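Local coordinates for cupin 2, conserved barrel domain protein (Shewanella frigidimarina, PDB 2PFW), which is of unknown function but, as a small cupin-fold protein of a KdgF-like family, probably binds a metal ion or small ligand inside its beta barrel, at residues T14-E17 with L23-Q26; Y48-R53 with P106-F111. All coordinates share one frame; numbering follows the deposited sequence.

Contact 1: T14-E17 with L23-Q26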
loop_
_atom_site.group_PDB
_atom_site.type_symbol
_atom_site.label_atom_id
_atom_site.label_comp_id
_atom_site.label_asym_id
_atom_site.label_seq_id
_atom_site.Cartn_x
_atom_site.Cartn_y
_atom_site.Cartn_z
ATOM N N THR A 14 15.206 -3.798 -6.460
ATOM C CA THR A 14 15.338 -3.247 -5.115
ATOM C C THR A 14 15.743 -4.345 -4.131
ATOM O O THR A 14 15.145 -5.423 -4.119
ATOM C CB THR A 14 14.058 -2.599 -4.564
ATOM O OG1 THR A 14 13.401 -1.763 -5.521
ATOM C CG2 THR A 14 14.447 -1.699 -3.391
ATOM N N GLU A 15 16.749 -4.096 -3.297
ATOM C CA GLU A 15 17.213 -5.153 -2.403
ATOM C C GLU A 15 16.079 -5.615 -1.486
ATOM O O GLU A 15 15.296 -4.818 -0.972
ATOM C CB GLU A 15 18.418 -4.725 -1.571
ATOM C CG GLU A 15 18.856 -5.718 -0.506
ATOM C CD GLU A 15 19.750 -6.830 -1.018
ATOM O OE1 GLU A 15 19.438 -7.383 -2.096
ATOM O OE2 GLU A 15 20.758 -7.155 -0.354
ATOM N N ILE A 16 15.997 -6.927 -1.289
ATOM C CA ILE A 16 15.160 -7.502 -0.234
ATOM C C ILE A 16 16.036 -7.758 0.991
ATOM O O ILE A 16 17.015 -8.500 0.921
ATOM C CB ILE A 16 14.453 -8.772 -0.718
ATOM C CG1 ILE A 16 13.536 -8.522 -1.925
ATOM C CG2 ILE A 16 13.690 -9.439 0.415
ATOM C CD1 ILE A 16 13.352 -9.714 -2.837
ATOM N N GLU A 17 15.690 -7.109 2.094
ATOM C CA GLU A 17 16.548 -7.006 3.269
ATOM C C GLU A 17 16.084 -7.965 4.361
ATOM O O GLU A 17 14.938 -7.924 4.809
ATOM C CB GLU A 17 16.567 -5.565 3.778
ATOM C CG GLU A 17 17.473 -5.354 4.979
ATOM C CD GLU A 17 17.668 -3.890 5.325
ATOM O OE1 GLU A 17 16.876 -3.041 4.861
ATOM O OE2 GLU A 17 18.627 -3.586 6.072
ATOM N N LEU A 23 11.402 -12.487 8.892
ATOM C CA LEU A 23 10.867 -11.375 8.126
ATOM C C LEU A 23 11.873 -10.873 7.089
ATOM O O LEU A 23 13.069 -10.799 7.360
ATOM C CB LEU A 23 10.476 -10.218 9.044
ATOM C CG LEU A 23 9.258 -10.374 9.944
ATOM C CD1 LEU A 23 8.579 -9.026 10.161
ATOM C CD2 LEU A 23 8.265 -11.374 9.377
ATOM N N LYS A 24 11.363 -10.528 5.914
ATOM C CA LYS A 24 12.145 -9.886 4.861
ATOM C C LYS A 24 11.424 -8.630 4.382
ATOM O O LYS A 24 10.202 -8.651 4.239
ATOM C CB LYS A 24 12.383 -10.828 3.690
ATOM C CG LYS A 24 13.406 -11.925 3.931
ATOM C CD LYS A 24 13.643 -12.748 2.679
ATOM C CE LYS A 24 13.239 -14.207 2.827
ATOM N NZ LYS A 24 11.883 -14.472 2.258
ATOM N N ARG A 25 12.150 -7.541 4.150
ATOM C CA ARG A 25 11.494 -6.262 3.878
ATOM C C ARG A 25 12.020 -5.629 2.589
ATOM O O ARG A 25 13.230 -5.628 2.359
ATOM C CB ARG A 25 11.694 -5.289 5.044
ATOM C CG ARG A 25 10.972 -3.962 4.891
ATOM C CD ARG A 25 10.951 -3.168 6.192
ATOM N NE ARG A 25 12.294 -2.753 6.567
ATOM C CZ ARG A 25 12.819 -2.638 7.772
ATOM N NH1 ARG A 25 12.124 -2.909 8.866
ATOM N NH2 ARG A 25 14.082 -2.241 7.899
ATOM N N GLN A 26 11.111 -5.100 1.777
ATOM C CA GLN A 26 11.495 -4.360 0.581
ATOM C C GLN A 26 10.815 -2.994 0.519
ATOM O O GLN A 26 9.596 -2.888 0.631
ATOM C CB GLN A 26 11.152 -5.135 -0.690
ATOM C CG GLN A 26 11.747 -4.532 -1.960
ATOM C CD GLN A 26 11.216 -5.238 -3.192
ATOM O OE1 GLN A 26 10.000 -5.337 -3.347
ATOM N NE2 GLN A 26 12.113 -5.719 -4.040
HETATM O O HOH W 1 14.893 -2.668 3.134
#
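Gln26 reaches Thr14 because its CG is anti to the backbone N (chi1 -170°) and the rest of its chain runs extended, which carries the terminal amide past Ile16. Arg25 and Glu17 also set CG anti to the backbone N, and their side chains leave the same face of the sheet. The amide end does the polar work at one end: Gln26 NE2 donates to Thr14 O over 3.0 Å. The N-H points well at the oxygen (162°), and that oxygen lies in the amide plane, yet seen from the carbonyl the donor sits above the plane, 39° out of it. Gly11 O is a second acceptor for the same NE2, so two backbone oxygens grip NE2 of this buried residue. Gln26 CG meanwhile lies 3.7 Å from Glu15 O, and the CG1 branch of Ile16 lies 3.8 Å from Gln26 NE2. On its other branch, Ile16 CG2 rests on Lys24 CB.

A single bridge follows at the edge of the six-stranded sheet of the cupin barrel. Glu17 and Arg25 form an antiparallel hydrogen-bonded pair, with Glu17 N to Arg25 O and Arg25 N to Glu17 O both 2.9 Å. On the face that carries both side chains, Glu17 OE1 stops 4.2 Å from Arg25 NH2, too far for a salt bridge. A water donates to Glu17 OE1 at 2.7 Å and makes a weak bond to Arg25 O. Segment 14-17 is thus tied by two backbone bonds at Glu17 and one side-chain amide bond at Thr14, while the opposite charges would attract at most weakly: the carboxylate's water turns to the backbone, not to the guanidinium.

Contact 2: Y48-R53 with P106-F111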
loop_
_atom_site.group_PDB
_atom_site.type_symbol
_atom_site.label_atom_id
_atom_site.label_comp_id
_atom_site.label_asym_id
_atom_site.label_seq_id
_atom_site.Cartn_x
_atom_site.Cartn_y
_atom_site.Cartn_z
ATOM N N TYR A 48 6.296 -9.204 16.833
ATOM C CA TYR A 48 5.981 -9.232 18.254
ATOM C C TYR A 48 5.219 -8.005 18.718
ATOM O O TYR A 48 5.455 -6.898 18.219
ATOM C CB TYR A 48 7.297 -9.352 19.041
ATOM C CG TYR A 48 7.904 -10.719 18.831
ATOM C CD1 TYR A 48 7.419 -11.816 19.541
ATOM C CD2 TYR A 48 8.951 -10.934 17.943
ATOM C CE1 TYR A 48 7.953 -13.078 19.374
ATOM C CE2 TYR A 48 9.492 -12.194 17.766
ATOM C CZ TYR A 48 8.989 -13.260 18.482
ATOM O OH TYR A 48 9.522 -14.519 18.315
ATOM N N VAL A 49 4.297 -8.150 19.662
ATOM C CA VAL A 49 3.209 -7.196 19.876
ATOM C C VAL A 49 3.778 -5.801 20.170
ATOM O O VAL A 49 4.747 -5.723 20.931
ATOM C CB VAL A 49 2.257 -7.650 20.990
ATOM C CG1 VAL A 49 1.098 -6.678 21.165
ATOM C CG2 VAL A 49 1.709 -9.045 20.693
ATOM N N HIS A 50 3.221 -4.747 19.595
ATOM C CA HIS A 50 3.887 -3.555 19.091
ATOM C C HIS A 50 2.991 -2.333 19.052
ATOM O O HIS A 50 1.764 -2.421 18.953
ATOM C CB HIS A 50 4.381 -3.893 17.683
ATOM C CG HIS A 50 5.563 -3.141 17.208
ATOM N ND1 HIS A 50 6.852 -3.465 17.583
ATOM C CD2 HIS A 50 5.704 -2.090 16.356
ATOM C CE1 HIS A 50 7.718 -2.647 17.007
ATOM N NE2 HIS A 50 7.040 -1.796 16.254
ATOM N N ALA A 51 3.581 -1.146 19.155
ATOM C CA ALA A 51 2.849 0.105 18.986
ATOM C C ALA A 51 3.802 1.189 18.481
ATOM O O ALA A 51 5.014 1.109 18.674
ATOM C CB ALA A 51 2.164 0.566 20.259
ATOM N N HIS A 52 3.237 2.203 17.826
ATOM C CA HIS A 52 4.061 3.315 17.337
ATOM C C HIS A 52 3.181 4.510 16.995
ATOM O O HIS A 52 1.960 4.403 16.856
ATOM C CB HIS A 52 4.911 2.862 16.152
ATOM C CG HIS A 52 4.196 2.039 15.128
ATOM N ND1 HIS A 52 3.077 2.493 14.467
ATOM C CD2 HIS A 52 4.431 0.797 14.638
ATOM C CE1 HIS A 52 2.653 1.568 13.622
ATOM N NE2 HIS A 52 3.460 0.527 13.706
ATOM N N ARG A 53 3.790 5.691 16.874
ATOM C CA ARG A 53 3.008 6.898 16.594
ATOM C C ARG A 53 2.423 6.853 15.183
ATOM O O ARG A 53 1.294 7.274 14.951
ATOM C CB ARG A 53 3.866 8.151 16.758
ATOM C CG ARG A 53 5.088 8.227 15.851
ATOM C CD ARG A 53 5.917 9.457 16.200
ATOM N NE ARG A 53 7.011 9.710 15.283
ATOM C CZ ARG A 53 8.225 9.197 15.332
ATOM N NH1 ARG A 53 8.573 8.345 16.289
ATOM N NH2 ARG A 53 9.125 9.529 14.412
ATOM N N PRO A 106 3.851 9.302 9.374
ATOM C CA PRO A 106 5.193 9.807 9.007
ATOM C C PRO A 106 5.917 8.629 8.351
ATOM O O PRO A 106 5.422 7.502 8.473
ATOM C CB PRO A 106 5.876 10.226 10.293
ATOM C CG PRO A 106 4.972 9.744 11.374
ATOM C CD PRO A 106 3.602 9.828 10.778
ATOM N N ALA A 107 7.045 8.838 7.688
ATOM C CA ALA A 107 7.922 7.713 7.382
ATOM C C ALA A 107 8.415 7.079 8.683
ATOM O O ALA A 107 8.438 7.748 9.717
ATOM C CB ALA A 107 9.095 8.147 6.528
ATOM N N ARG A 108 8.803 5.813 8.629
ATOM C CA ARG A 108 9.526 5.168 9.717
ATOM C C ARG A 108 11.023 5.374 9.522
ATOM O O ARG A 108 11.633 4.730 8.660
ATOM C CB ARG A 108 9.202 3.675 9.788
ATOM C CG ARG A 108 7.752 3.347 10.079
ATOM C CD ARG A 108 7.504 3.304 11.577
ATOM N NE ARG A 108 8.204 2.186 12.208
ATOM C CZ ARG A 108 7.735 0.953 12.335
ATOM N NH1 ARG A 108 6.538 0.603 11.884
ATOM N NH2 ARG A 108 8.467 0.019 12.930
ATOM N N GLU A 109 11.652 6.258 10.298
ATOM C CA GLU A 109 13.078 6.493 10.079
ATOM C C GLU A 109 13.880 5.210 10.274
ATOM O O GLU A 109 14.980 5.075 9.737
ATOM C CB GLU A 109 13.649 7.592 10.990
ATOM C CG GLU A 109 15.173 7.555 10.988
ATOM C CD GLU A 109 15.891 8.813 11.396
ATOM O OE1 GLU A 109 15.225 9.848 11.602
ATOM O OE2 GLU A 109 17.138 8.778 11.514
ATOM N N ASP A 110 13.356 4.261 11.043
ATOM C CA ASP A 110 14.129 3.057 11.347
ATOM C C ASP A 110 14.420 2.237 10.092
ATOM O O ASP A 110 15.290 1.361 10.104
ATOM C CB ASP A 110 13.434 2.167 12.373
ATOM C CG ASP A 110 11.979 2.456 12.636
ATOM O OD1 ASP A 110 11.586 3.642 12.697
ATOM O OD2 ASP A 110 11.182 1.504 12.801
ATOM N N PHE A 111 13.720 2.488 8.987
ATOM C CA PHE A 111 13.793 1.554 7.867
ATOM C C PHE A 111 14.769 2.001 6.785
ATOM O O PHE A 111 15.000 1.237 5.838
ATOM C CB PHE A 111 12.418 1.369 7.226
ATOM C CG PHE A 111 11.373 0.686 8.083
ATOM C CD1 PHE A 111 11.708 0.088 9.286
ATOM C CD2 PHE A 111 10.053 0.658 7.663
ATOM C CE1 PHE A 111 10.741 -0.527 10.054
ATOM C CE2 PHE A 111 9.079 0.045 8.426
ATOM C CZ PHE A 111 9.428 -0.550 9.624
#
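Arg108 brings its guanidinium up to His52 and His50, where strand 45-50 of the cupin barrel runs into the loop carrying the His-x-His pair; this pair matches the conserved cupin sequence motif that in relatives binds a metal. His52 also meets the ring of His90 and makes a weak hydrogen bond to Gln56, a cluster consistent with such a site.

The close part is the sandwich round the guanidinium. His52 CD2 lies over one face, 3.5 Å from Arg108 NH1, with ring and guanidinium planes 40° apart, so this is a slanted contact and not a parallel stack. Phe111 CZ covers the opposite face, 3.4 Å above the plane and over its centre. Arg108 gets there by folding back on itself: the chain bends at chi2 (-87°) and again at chi3, which lays the group across Phe111 from its own segment. Outside the two segments, Phe104 makes a cation-pi contact with Arg108.

Toward solvent the fit slackens. His50 NE2 comes from the opposite direction and stays 4.0 Å from Arg108 NH2, without a hydrogen bond. Arg53, exposed, only brushes the proline that follows a cis peptide bond, its NE 4.4 Å from Pro106 CG. No hydrogen bond crosses between 48-53 and 106-111, so the polar grip on the arginine comes from within its own segment. Asp110 takes the guanidinium side-on through a single oxygen: OD2 accepts from Arg108 NE and from Arg108 NH2, each at 3.1 Å.

How the contacts relate
Contacts 1 and 2 lie 16 Å apart between centres, yet Phe111 joins them. Arg25 of contact 1 sits against one face of the Phe111 ring in a cation-pi contact, while Arg108 CB of contact 2 lies on the opposite face. The groups therefore follow one another in the order Glu17, Arg25, Phe111, Arg108 and then His52, one of the histidines that in metal-binding cupins would ligate the metal; none is modelled here. Contact 1 adds strand 17-18, outermost within this chain, to the six-stranded sheet; contact 2 brings the loop after strand 98-105 across to the histidines of 48-53. Along the chain, contact 1 is complete before contact 2 begins.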